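Local coordinates for metallo-beta-lactamase superfamily protein (Thermus thermophilus, PDB 2ZWR) that binds a pair of zinc ions in a metallo-beta-lactamase fold and is probably a hydrolase, at residues Gln12-Tyr16 against Ile27-Asp31; His77-Leu83 against Ser126-Val130; Tyr84-Asp88 against Lys100-Val105. Residues are numbered along the deposited sequence.

Interaction 1 of 3, residues Gln12-Tyr16 against Ile27-Asp31. With ZN (zinc ion), chain G.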
loop_
_atom_site.group_PDB
_atom_site.type_symbol
_atom_site.label_atom_id
_atom_site.label_comp_id
_atom_site.label_asym_id
_atom_site.label_seq_id
_atom_site.Cartn_x
_atom_site.Cartn_y
_atom_site.Cartn_z
ATOM N N GLN A 12 -7.026 -11.122 1.137
ATOM C CA GLN A 12 -7.330 -10.348 2.335
ATOM C C GLN A 12 -6.358 -9.171 2.531
ATOM O O GLN A 12 -5.634 -9.081 3.532
ATOM C CB GLN A 12 -7.385 -11.275 3.553
ATOM C CG GLN A 12 -8.606 -12.198 3.523
ATOM C CD GLN A 12 -8.654 -13.169 4.682
ATOM O OE1 GLN A 12 -7.621 -13.662 5.153
ATOM N NE2 GLN A 12 -9.863 -13.465 5.143
ATOM N N GLU A 13 -6.350 -8.290 1.536
ATOM C CA GLU A 13 -5.446 -7.159 1.496
ATOM C C GLU A 13 -6.161 -5.948 2.085
ATOM O O GLU A 13 -7.379 -5.822 1.923
ATOM C CB GLU A 13 -5.016 -6.914 0.041
ATOM C CG GLU A 13 -4.168 -5.661 -0.213
ATOM C CD GLU A 13 -4.996 -4.449 -0.641
ATOM O OE1 GLU A 13 -6.218 -4.583 -0.851
ATOM O OE2 GLU A 13 -4.422 -3.350 -0.755
ATOM N N ASN A 14 -5.418 -5.071 2.766
ATOM C CA ASN A 14 -5.996 -3.850 3.350
ATOM C C ASN A 14 -5.813 -2.587 2.485
ATOM O O ASN A 14 -4.673 -2.132 2.249
ATOM C CB ASN A 14 -5.427 -3.561 4.757
ATOM C CG ASN A 14 -5.538 -4.750 5.721
ATOM O OD1 ASN A 14 -4.639 -4.967 6.541
ATOM N ND2 ASN A 14 -6.635 -5.503 5.644
ATOM N N ALA A 15 -6.939 -2.021 2.045
ATOM C CA ALA A 15 -6.984 -0.689 1.446
ATOM C C ALA A 15 -7.252 0.359 2.526
ATOM O O ALA A 15 -7.842 0.048 3.558
ATOM C CB ALA A 15 -8.069 -0.613 0.373
ATOM N N TYR A 16 -6.821 1.592 2.290
ATOM C CA TYR A 16 -7.050 2.668 3.246
ATOM C C TYR A 16 -7.563 3.892 2.521
ATOM O O TYR A 16 -6.893 4.411 1.623
ATOM C CB TYR A 16 -5.772 3.002 4.055
ATOM C CG TYR A 16 -5.269 1.832 4.891
ATOM C CD1 TYR A 16 -5.753 1.608 6.184
ATOM C CD2 TYR A 16 -4.340 0.930 4.372
ATOM C CE1 TYR A 16 -5.315 0.508 6.947
ATOM C CE2 TYR A 16 -3.899 -0.169 5.128
ATOM C CZ TYR A 16 -4.393 -0.368 6.411
ATOM O OH TYR A 16 -3.951 -1.445 7.155
ATOM N N ILE A 27 -5.403 4.359 -0.663
ATOM C CA ILE A 27 -4.175 3.556 -0.677
ATOM C C ILE A 27 -4.453 2.078 -0.973
ATOM O O ILE A 27 -5.224 1.436 -0.256
ATOM C CB ILE A 27 -3.413 3.679 0.682
ATOM C CG1 ILE A 27 -3.008 5.134 0.940
ATOM C CG2 ILE A 27 -2.196 2.737 0.745
ATOM C CD1 ILE A 27 -2.390 5.386 2.326
ATOM N N ASP A 28 -3.800 1.551 -2.012
ATOM C CA ASP A 28 -3.851 0.121 -2.392
ATOM C C ASP A 28 -5.276 -0.472 -2.585
ATOM O O ASP A 28 -5.660 -1.416 -1.869
ATOM C CB ASP A 28 -3.080 -0.756 -1.388
ATOM C CG ASP A 28 -1.590 -0.451 -1.329
ATOM O OD1 ASP A 28 -1.097 0.404 -2.090
ATOM O OD2 ASP A 28 -0.903 -1.092 -0.498
ATOM N N PRO A 29 -6.050 0.046 -3.563
ATOM C CA PRO A 29 -7.363 -0.571 -3.840
ATOM C C PRO A 29 -7.192 -1.930 -4.532
ATOM O O PRO A 29 -7.147 -1.987 -5.757
ATOM C CB PRO A 29 -8.024 0.426 -4.799
ATOM C CG PRO A 29 -6.862 1.139 -5.468
ATOM C CD PRO A 29 -5.756 1.179 -4.464
ATOM N N GLY A 30 -7.114 -3.001 -3.740
ATOM C CA GLY A 30 -6.681 -4.308 -4.212
ATOM C C GLY A 30 -7.693 -5.161 -4.958
ATOM O O GLY A 30 -7.327 -5.963 -5.831
ATOM N N ASP A 31 -8.964 -4.984 -4.623
ATOM C CA ASP A 31 -10.024 -5.789 -5.180
ATOM C C ASP A 31 -11.365 -5.243 -4.727
ATOM O O ASP A 31 -11.427 -4.296 -3.934
ATOM C CB ASP A 31 -9.863 -7.242 -4.706
ATOM C CG ASP A 31 -10.497 -8.236 -5.644
ATOM O OD1 ASP A 31 -11.054 -7.822 -6.675
ATOM O OD2 ASP A 31 -10.455 -9.437 -5.345
HETATM ZN ZN ZN G . -12.196 -9.252 -7.805
HETATM O O HOH W 1 -1.852 -1.267 2.149
HETATM O O HOH W 2 -12.910 -10.333 -6.163
#

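Interaction 2 of 3, residues His77-Leu83 against Ser126-Val130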
loop_
_atom_site.group_PDB
_atom_site.type_symbol
_atom_site.label_atom_id
_atom_site.label_comp_id
_atom_site.label_asym_id
_atom_site.label_seq_id
_atom_site.Cartn_x
_atom_site.Cartn_y
_atom_site.Cartn_z
ATOM N N HIS A 77 5.840 3.951 -7.412
ATOM C CA HIS A 77 7.285 3.980 -7.642
ATOM C C HIS A 77 7.604 3.264 -8.969
ATOM O O HIS A 77 7.164 2.126 -9.192
ATOM C CB HIS A 77 8.026 3.321 -6.478
ATOM C CG HIS A 77 9.482 3.659 -6.415
ATOM N ND1 HIS A 77 10.419 3.066 -7.234
ATOM C CD2 HIS A 77 10.163 4.530 -5.631
ATOM C CE1 HIS A 77 11.613 3.562 -6.963
ATOM N NE2 HIS A 77 11.487 4.446 -5.988
ATOM N N PRO A 78 8.370 3.930 -9.855
ATOM C CA PRO A 78 8.679 3.404 -11.188
ATOM C C PRO A 78 9.350 2.021 -11.194
ATOM O O PRO A 78 9.250 1.302 -12.186
ATOM C CB PRO A 78 9.614 4.468 -11.788
ATOM C CG PRO A 78 10.115 5.251 -10.622
ATOM C CD PRO A 78 8.996 5.247 -9.631
ATOM N N LEU A 79 10.031 1.658 -10.109
ATOM C CA LEU A 79 10.642 0.325 -10.034
ATOM C C LEU A 79 9.601 -0.810 -9.896
ATOM O O LEU A 79 9.930 -1.970 -10.123
ATOM C CB LEU A 79 11.709 0.254 -8.943
ATOM C CG LEU A 79 13.053 0.949 -9.242
ATOM C CD1 LEU A 79 14.017 0.749 -8.102
ATOM C CD2 LEU A 79 13.676 0.436 -10.544
ATOM N N ASP A 80 8.352 -0.474 -9.568
ATOM C CA ASP A 80 7.262 -1.485 -9.574
ATOM C C ASP A 80 6.381 -1.489 -10.835
ATOM O O ASP A 80 5.373 -2.215 -10.885
ATOM C CB ASP A 80 6.385 -1.382 -8.323
ATOM C CG ASP A 80 6.815 -2.347 -7.229
ATOM O OD1 ASP A 80 7.957 -2.847 -7.297
ATOM O OD2 ASP A 80 6.012 -2.626 -6.309
ATOM N N LEU A 81 6.746 -0.685 -11.837
ATOM C CA LEU A 81 6.009 -0.654 -13.109
ATOM C C LEU A 81 5.900 -2.018 -13.805
ATOM O O LEU A 81 4.822 -2.355 -14.296
ATOM C CB LEU A 81 6.606 0.357 -14.093
ATOM C CG LEU A 81 5.831 1.596 -14.564
ATOM C CD1 LEU A 81 4.305 1.514 -14.437
ATOM C CD2 LEU A 81 6.377 2.851 -13.902
ATOM N N PRO A 82 7.016 -2.789 -13.885
ATOM C CA PRO A 82 6.896 -4.114 -14.504
ATOM C C PRO A 82 5.887 -5.013 -13.795
ATOM O O PRO A 82 5.149 -5.737 -14.459
ATOM C CB PRO A 82 8.320 -4.680 -14.403
ATOM C CG PRO A 82 9.189 -3.449 -14.380
ATOM C CD PRO A 82 8.418 -2.511 -13.503
ATOM N N LEU A 83 5.840 -4.945 -12.465
ATOM C CA LEU A 83 4.838 -5.666 -11.697
ATOM C C LEU A 83 3.427 -5.154 -12.011
ATOM O O LEU A 83 2.494 -5.938 -12.193
ATOM C CB LEU A 83 5.119 -5.558 -10.195
ATOM C CG LEU A 83 6.341 -6.260 -9.604
ATOM C CD1 LEU A 83 6.501 -5.891 -8.137
ATOM C CD2 LEU A 83 6.261 -7.769 -9.754
ATOM N N SER A 126 9.151 -5.914 -2.762
ATOM C CA SER A 126 9.149 -5.644 -4.202
ATOM C C SER A 126 10.104 -4.463 -4.458
ATOM O O SER A 126 10.392 -3.710 -3.539
ATOM C CB SER A 126 7.728 -5.350 -4.718
ATOM O OG SER A 126 7.280 -4.084 -4.274
ATOM N N PRO A 127 10.622 -4.320 -5.697
ATOM C CA PRO A 127 11.670 -3.307 -5.979
ATOM C C PRO A 127 11.239 -1.850 -5.789
ATOM O O PRO A 127 12.077 -0.999 -5.446
ATOM C CB PRO A 127 12.040 -3.553 -7.454
ATOM C CG PRO A 127 11.338 -4.791 -7.873
ATOM C CD PRO A 127 10.276 -5.128 -6.882
ATOM N N GLY A 128 9.954 -1.574 -6.017
ATOM C CA GLY A 128 9.392 -0.222 -5.902
ATOM C C GLY A 128 8.476 -0.067 -4.690
ATOM O O GLY A 128 7.572 0.787 -4.675
ATOM N N HIS A 129 8.707 -0.887 -3.668
ATOM C CA HIS A 129 7.863 -0.865 -2.474
ATOM C C HIS A 129 8.167 0.395 -1.665
ATOM O O HIS A 129 9.325 0.643 -1.309
ATOM C CB HIS A 129 8.079 -2.123 -1.617
ATOM C CG HIS A 129 7.001 -2.353 -0.602
ATOM N ND1 HIS A 129 6.773 -1.496 0.452
ATOM C CD2 HIS A 129 6.087 -3.342 -0.481
ATOM C CE1 HIS A 129 5.761 -1.940 1.173
ATOM N NE2 HIS A 129 5.328 -3.061 0.630
ATOM N N VAL A 130 7.126 1.180 -1.381
ATOM C CA VAL A 130 7.270 2.395 -0.571
ATOM C C VAL A 130 6.423 2.333 0.696
ATOM O O VAL A 130 5.582 1.440 0.843
ATOM C CB VAL A 130 6.934 3.708 -1.358
ATOM C CG1 VAL A 130 7.836 3.865 -2.584
ATOM C CG2 VAL A 130 5.444 3.787 -1.735
HETATM O O HOH W 3 5.161 2.200 -5.116
#

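Interaction 3 of 3, residues Tyr84-Asp88 against Lys100-Val105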
loop_
_atom_site.group_PDB
_atom_site.type_symbol
_atom_site.label_atom_id
_atom_site.label_comp_id
_atom_site.label_asym_id
_atom_site.label_seq_id
_atom_site.Cartn_x
_atom_site.Cartn_y
_atom_site.Cartn_z
ATOM N N TYR A 84 3.296 -3.834 -12.097
ATOM C CA TYR A 84 2.014 -3.188 -12.324
ATOM C C TYR A 84 1.462 -3.573 -13.691
ATOM O O TYR A 84 0.288 -3.923 -13.818
ATOM C CB TYR A 84 2.184 -1.677 -12.197
ATOM C CG TYR A 84 0.939 -0.832 -12.346
ATOM C CD1 TYR A 84 0.143 -0.520 -11.242
ATOM C CD2 TYR A 84 0.586 -0.305 -13.584
ATOM C CE1 TYR A 84 -0.990 0.290 -11.378
ATOM C CE2 TYR A 84 -0.528 0.488 -13.736
ATOM C CZ TYR A 84 -1.311 0.794 -12.629
ATOM O OH TYR A 84 -2.425 1.583 -12.805
ATOM N N GLU A 85 2.329 -3.544 -14.695
ATOM C CA GLU A 85 1.937 -3.816 -16.072
ATOM C C GLU A 85 1.451 -5.243 -16.318
ATOM O O GLU A 85 0.575 -5.454 -17.150
ATOM C CB GLU A 85 3.087 -3.459 -17.017
ATOM C CG GLU A 85 3.332 -1.951 -17.077
ATOM C CD GLU A 85 4.590 -1.574 -17.821
ATOM O OE1 GLU A 85 5.610 -2.288 -17.686
ATOM O OE2 GLU A 85 4.562 -0.539 -18.536
ATOM N N GLY A 86 2.021 -6.208 -15.599
ATOM C CA GLY A 86 1.633 -7.602 -15.736
ATOM C C GLY A 86 0.796 -8.164 -14.603
ATOM O O GLY A 86 0.647 -9.372 -14.510
ATOM N N ALA A 87 0.222 -7.297 -13.766
ATOM C CA ALA A 87 -0.470 -7.731 -12.552
ATOM C C ALA A 87 -1.633 -8.676 -12.831
ATOM O O ALA A 87 -1.868 -9.604 -12.073
ATOM C CB ALA A 87 -0.944 -6.535 -11.731
ATOM N N ASP A 88 -2.365 -8.419 -13.910
ATOM C CA ASP A 88 -3.504 -9.251 -14.275
ATOM C C ASP A 88 -3.044 -10.649 -14.702
ATOM O O ASP A 88 -3.724 -11.626 -14.427
ATOM C CB ASP A 88 -4.344 -8.582 -15.371
ATOM C CG ASP A 88 -3.549 -8.318 -16.651
ATOM O OD1 ASP A 88 -2.374 -7.900 -16.567
ATOM O OD2 ASP A 88 -4.099 -8.526 -17.746
ATOM N N LYS A 100 -6.735 -5.393 -15.965
ATOM C CA LYS A 100 -5.397 -4.852 -16.137
ATOM C C LYS A 100 -5.352 -3.420 -15.615
ATOM O O LYS A 100 -6.170 -2.584 -16.007
ATOM C CB LYS A 100 -4.991 -4.895 -17.615
ATOM C CG LYS A 100 -3.514 -4.577 -17.865
ATOM C CD LYS A 100 -3.208 -4.478 -19.354
ATOM C CE LYS A 100 -1.709 -4.473 -19.596
ATOM N NZ LYS A 100 -1.071 -3.263 -19.029
ATOM N N PRO A 101 -4.404 -3.138 -14.705
ATOM C CA PRO A 101 -4.259 -1.801 -14.148
ATOM C C PRO A 101 -3.903 -0.802 -15.255
ATOM O O PRO A 101 -3.056 -1.107 -16.091
ATOM C CB PRO A 101 -3.116 -1.968 -13.144
ATOM C CG PRO A 101 -3.092 -3.438 -12.839
ATOM C CD PRO A 101 -3.420 -4.075 -14.137
ATOM N N PRO A 102 -4.569 0.372 -15.278
ATOM C CA PRO A 102 -4.433 1.344 -16.365
ATOM C C PRO A 102 -3.160 2.194 -16.329
ATOM O O PRO A 102 -2.715 2.636 -15.268
ATOM C CB PRO A 102 -5.664 2.247 -16.178
ATOM C CG PRO A 102 -5.920 2.218 -14.733
ATOM C CD PRO A 102 -5.532 0.830 -14.261
ATOM N N LEU A 103 -2.605 2.431 -17.505
ATOM C CA LEU A 103 -1.503 3.370 -17.666
ATOM C C LEU A 103 -2.014 4.684 -18.260
ATOM O O LEU A 103 -3.036 4.685 -18.950
ATOM C CB LEU A 103 -0.425 2.754 -18.552
ATOM C CG LEU A 103 0.298 1.577 -17.889
ATOM C CD1 LEU A 103 0.824 0.616 -18.934
ATOM C CD2 LEU A 103 1.413 2.063 -16.965
ATOM N N PRO A 104 -1.302 5.806 -18.007
ATOM C CA PRO A 104 -0.034 5.918 -17.288
ATOM C C PRO A 104 -0.191 6.077 -15.773
ATOM O O PRO A 104 -1.298 6.310 -15.274
ATOM C CB PRO A 104 0.568 7.187 -17.891
ATOM C CG PRO A 104 -0.614 8.047 -18.102
ATOM C CD PRO A 104 -1.751 7.124 -18.491
ATOM N N VAL A 105 0.920 5.932 -15.054
ATOM C CA VAL A 105 0.961 6.240 -13.631
ATOM C C VAL A 105 1.837 7.469 -13.397
ATOM O O VAL A 105 2.656 7.813 -14.246
ATOM C CB VAL A 105 1.458 5.038 -12.769
ATOM C CG1 VAL A 105 0.624 3.808 -13.044
ATOM C CG2 VAL A 105 2.932 4.745 -13.016
HETATM O O HOH W 4 -0.994 -2.438 -16.597
#

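Interaction 1 of 3, residues Gln12-Tyr16 against Ile27-Asp31
Gln12 leads into the strand without touching Ile27-Asp31; its carbonyl is hydrogen-bonded to the imidazole of His184, a zinc ligand. Glu13 then points across the gap at the loop. Glu13 OE2 lies 2.6 Å from Asp28 O, and Glu13 OE1 is 3.4 Å from Gly30 CA. A beta carbon on Gly30 would clash with Glu13 OE1, so the close approach depends on the missing side chain. At Asn14 the contact is made through the backbone: water 1 donates to Asn14 O (3.0 Å) and to Asp28 OD2 (2.8 Å), joining strand and loop. Ala15 fits tightly, with its CA 3.2 Å from Ile27 O in a CA-H...O contact and its CB 3.4 Å from Asp28 O. Tyr16 closes the pairing. Tyr16 N donates to Ile27 O (3.0 Å), and Ile27 N returns a nearly straight bond to Tyr16 O (2.7 Å), forming an antiparallel hydrogen-bonded pair whose side chains share one face of the sheet, CB to CB 4.2 Å. The Tyr16 hydroxyl reaches Pro182 O.

Beyond Ile27 the positive phi of Asp28 turns the chain off the strand. Asp28 OD2 also bonds Thr53 OG1 and ND1 of His59, a ligand of one of the two zincs. Farther along, Asp31 OD1 and water 2, each at 2.1 Å, bind a separate zinc. The pairing belongs to the hairpin of strands 13-20 and 23-27, and the loop leaving it carries a second-shell aspartate to the dinuclear zinc site of the metallo-beta-lactamase fold.

Interaction 2 of 3, residues His77-Leu83 against Ser126-Val130
Ser126 follows directly on the zinc ligand His125 and opens a type I turn that runs to His129, where His129 N bonds back to Ser126 O at 3.3 Å. Its hydroxyl, Ser126 OG, donates to Asp80 OD2 (2.8 Å), while its CB meets Leu83 CD1 at 3.7 Å. Pro127, next in the turn, lies against the apolar side of the short helical stretch: Pro127 CB is 4.1 Å from Leu79 CB, and Pro127 CD is 4.1 Å from Leu83 CD1. Its carbonyl accepts a hydrogen bond from His121.

Gly128 is the tightest point. Its N donates to Asp80 OD1 (2.7 Å), so both carboxylate oxygens of Asp80 grip the turn. A beta carbon here would collide with Asp80 N. Asp80 OD2 also receives the backbone N of Ala55, which lies between the zinc ligands His54 and His56 in the HxHxDH motif that defines the metallo-beta-lactamase superfamily; one aspartate thus ties two metal-binding loops together. Although Asp80 stands at the N-cap of helix 81-85, its side chain makes no capping bond.

Gly128 O comes 3.1 Å from His77 CB, and water 3 lies between the backbones, 3.0 Å from His77 N and 2.8 Å from Gly128 O. The His77 ring is held by its own loop, with Leu79 N donating to His77 ND1 at 3.2 Å, and stacks on His121. His129 turns away, stacking on His54 and bonding through NE2 to the N of Asp144, the aspartate that bridges the two zincs. Val130 begins strand 130-134, and its CG1 packs 3.9 Å from His77 CD2.

Interaction 3 of 3, residues Tyr84-Asp88 against Lys100-Val105
Two helices meet at Gly86, where the chain leaves helical geometry after helix 81-85 and at once takes the N-cap position of helix 87-93; the weak Ala87 N to Tyr84 O bond (3.4 Å) spans the break. Against this junction Lys100-Pro102 runs extended, with backbone angles near polyproline II, in the opposite chain direction: Asp88 and Lys100 come within 5.1 Å, CA to CA, and Tyr84 and Pro101 within 6.7 Å.

Tyr84 is the side chain to look at first. Pro101 CB sits over one face, 3.6 Å from the ring centroid, and Val105 CG1 over the opposite face at 4.0 Å, making a CH-pi sandwich. At the ring edge Tyr84 OH donates to Pro102 O (2.7 Å). Leu103 CD2 adds a contact 4.1 Å from Tyr84 CE2, and Pro101 CG one 3.9 Å from Ala87 CB. Farther out the chemistry is polar. Lys100 NZ makes a weak bond to Glu85 O (3.3 Å) and donates to water 4 (2.6 Å), which in turn lies 2.5 Å from Pro101 O.

Pro102 packs on helix 63-70, and Tyr84 also touches strand 74-76. The proline-rich connection thus lays the helix 81-85/87-93 junction beside one sheet of the metallo-beta-lactamase fold, just before edge strand 106-107.

Overall arrangement
Interactions 1 and 2 are largely buried and serve the zinc site from separate directions, their centres about 17 Å apart; interaction 3 lies farther out and is only partly buried. The chemistry shifts accordingly. Interaction 1 combines backbone pairing with carboxylates, interaction 2 relies on one carboxylate holding a turn, and interaction 3 depends on prolines and an aromatic ring. Interactions 2 and 3 both use helix 81-85 and touch directly, Leu81 CD1 packing 3.8 Å from Val105 CG2, and 3 is nested within the chain loop that 2 closes. Interaction 1 closes earlier in the sequence and touches neither, its nearest atoms about 7 and 8 Å from those of 2 and 3.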